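Local atomic coordinates of chromosome-partitioning ATPase Soj (Thermus thermophilus, PDB entry 1WCV), a protein that hydrolyses ATP, binds double-stranded DNA cooperatively as ATP-dependent nucleoprotein filaments, and probably takes part in bacterial chromosome partitioning. Residues A[213-218]-A[223-228]. Residues are numbered along the deposited sequence; the frame is centred on the assembly and turned at random.
Sequences AEAPSF and AQHAPT
Helix 210-218 passes the short helix 222-225 most closely at Ala215 and His225, whose CA atoms are 6.2 Å apart, the nearest such pair between the two segments. These consecutive helices, joined by a short connection, belong to the P-loop ATPase fold of the ParA family and lie at the periphery of the chain, the centre of their contact about 17 Å from the chain centre. The evidence for a specific join is a His-carboxylate hydrogen bond: His225 NE2 donates to Glu214 OE2 over 2.6 Å, nearly straight at 169°. The acceptor oxygen lies in the imidazole plane and offers its anti lone pair, while the carboxylate itself is turned 60° from that plane. His225 reaches across to helix 210-218 because its first torsion carries CG away from the backbone N. There its CE1 sits over the centre of one face of the Phe218 ring, 3.5 Å from Phe218 CD2; the ring planes are inclined at 33°, with centroids 4.4 Å apart. The imidazole is thus fixed by a polar grip at NE2 and the face of the Phe218 ring against CE1, and the nearby carboxylate would probably favour its protonated form. A leucine in place of His225 would probably leave Glu214 OE2 without this N-H donor. Glu214 is also about 7 Å, side chain to side chain, from the ATP-binding Asn209, and Ala223 packs on Tyr30 and Arg33 of helix 18-33. Closer to the backbone, Ala215 CB meets His225 CB at 4.4 Å.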
loop_
_atom_site.group_PDB
_atom_site.type_symbol
_atom_site.label_atom_id
_atom_site.label_comp_id
_atom_site.label_asym_id
_atom_site.label_seq_id
_atom_site.Cartn_x
_atom_site.Cartn_y
_atom_site.Cartn_z
ATOM N N ALA A 213 -14.072 13.962 0.913
ATOM C CA ALA A 213 -15.292 14.095 1.701
ATOM C C ALA A 213 -16.353 14.891 0.950
ATOM O O ALA A 213 -17.540 14.585 1.044
ATOM C CB ALA A 213 -14.978 14.770 3.038
ATOM N N GLU A 214 -15.924 15.892 0.185
ATOM C CA GLU A 214 -16.863 16.731 -0.556
ATOM C C GLU A 214 -17.316 16.223 -1.927
ATOM O O GLU A 214 -18.366 16.635 -2.419
ATOM C CB GLU A 214 -16.291 18.146 -0.705
ATOM C CG GLU A 214 -14.925 18.207 -1.363
ATOM C CD GLU A 214 -14.386 19.625 -1.471
ATOM O OE1 GLU A 214 -14.461 20.373 -0.473
ATOM O OE2 GLU A 214 -13.871 19.987 -2.550
ATOM N N ALA A 215 -16.544 15.333 -2.545
ATOM C CA ALA A 215 -16.892 14.811 -3.866
ATOM C C ALA A 215 -18.357 14.377 -4.039
ATOM O O ALA A 215 -18.993 14.711 -5.037
ATOM C CB ALA A 215 -15.962 13.655 -4.231
ATOM N N PRO A 216 -18.908 13.614 -3.080
ATOM C CA PRO A 216 -20.306 13.183 -3.214
ATOM C C PRO A 216 -21.297 14.347 -3.276
ATOM O O PRO A 216 -22.288 14.285 -4.007
ATOM C CB PRO A 216 -20.524 12.313 -1.974
ATOM C CG PRO A 216 -19.153 11.777 -1.691
ATOM C CD PRO A 216 -18.271 12.978 -1.912
ATOM N N SER A 217 -21.041 15.397 -2.501
ATOM C CA SER A 217 -21.938 16.551 -2.493
ATOM C C SER A 217 -21.940 17.229 -3.865
ATOM O O SER A 217 -22.938 17.831 -4.274
ATOM C CB SER A 217 -21.527 17.544 -1.399
ATOM O OG SER A 217 -20.287 18.165 -1.690
ATOM N N PHE A 218 -20.822 17.125 -4.575
ATOM C CA PHE A 218 -20.703 17.699 -5.908
ATOM C C PHE A 218 -21.254 16.721 -6.934
ATOM O O PHE A 218 -21.464 17.076 -8.092
ATOM C CB PHE A 218 -19.234 18.009 -6.236
ATOM C CG PHE A 218 -18.703 19.229 -5.547
ATOM C CD1 PHE A 218 -18.768 20.475 -6.164
ATOM C CD2 PHE A 218 -18.151 19.139 -4.275
ATOM C CE1 PHE A 218 -18.286 21.613 -5.522
ATOM C CE2 PHE A 218 -17.666 20.270 -3.622
ATOM C CZ PHE A 218 -17.732 21.510 -4.246
ATOM N N ALA A 223 -11.934 11.376 -9.157
ATOM C CA ALA A 223 -11.130 11.553 -10.363
ATOM C C ALA A 223 -11.614 12.796 -11.121
ATOM O O ALA A 223 -10.819 13.504 -11.749
ATOM C CB ALA A 223 -11.233 10.321 -11.247
ATOM N N GLN A 224 -12.916 13.056 -11.060
ATOM C CA GLN A 224 -13.498 14.219 -11.734
ATOM C C GLN A 224 -13.313 15.477 -10.902
ATOM O O GLN A 224 -12.985 16.538 -11.429
ATOM C CB GLN A 224 -15.004 14.034 -11.969
ATOM C CG GLN A 224 -15.392 12.952 -12.954
ATOM C CD GLN A 224 -16.893 12.725 -12.990
ATOM O OE1 GLN A 224 -17.508 12.385 -11.975
ATOM N NE2 GLN A 224 -17.491 12.913 -14.161
ATOM N N HIS A 225 -13.518 15.348 -9.597
ATOM C CA HIS A 225 -13.430 16.482 -8.677
ATOM C C HIS A 225 -12.041 17.013 -8.318
ATOM O O HIS A 225 -11.818 18.223 -8.286
ATOM C CB HIS A 225 -14.175 16.127 -7.388
ATOM C CG HIS A 225 -14.306 17.269 -6.431
ATOM N ND1 HIS A 225 -15.003 18.419 -6.739
ATOM C CD2 HIS A 225 -13.834 17.440 -5.174
ATOM C CE1 HIS A 225 -14.953 19.247 -5.712
ATOM N NE2 HIS A 225 -14.251 18.678 -4.748
ATOM N N ALA A 226 -11.111 16.112 -8.021
ATOM C CA ALA A 226 -9.762 16.514 -7.636
ATOM C C ALA A 226 -8.830 15.346 -7.923
ATOM O O ALA A 226 -8.386 14.663 -7.008
ATOM C CB ALA A 226 -9.732 16.862 -6.147
ATOM N N PRO A 227 -8.518 15.115 -9.207
ATOM C CA PRO A 227 -7.648 14.028 -9.674
ATOM C C PRO A 227 -6.238 13.928 -9.097
ATOM O O PRO A 227 -5.606 12.872 -9.192
ATOM C CB PRO A 227 -7.656 14.211 -11.192
ATOM C CG PRO A 227 -7.828 15.680 -11.349
ATOM C CD PRO A 227 -8.906 15.985 -10.336
ATOM N N THR A 228 -5.730 15.001 -8.504
ATOM C CA THR A 228 -4.397 14.923 -7.922
ATOM C C THR A 228 -4.413 15.036 -6.403
ATOM O O THR A 228 -3.368 15.202 -5.787
ATOM C CB THR A 228 -3.424 15.975 -8.509
ATOM O OG1 THR A 228 -3.927 17.293 -8.264
ATOM C CG2 THR A 228 -3.242 15.753 -10.012
#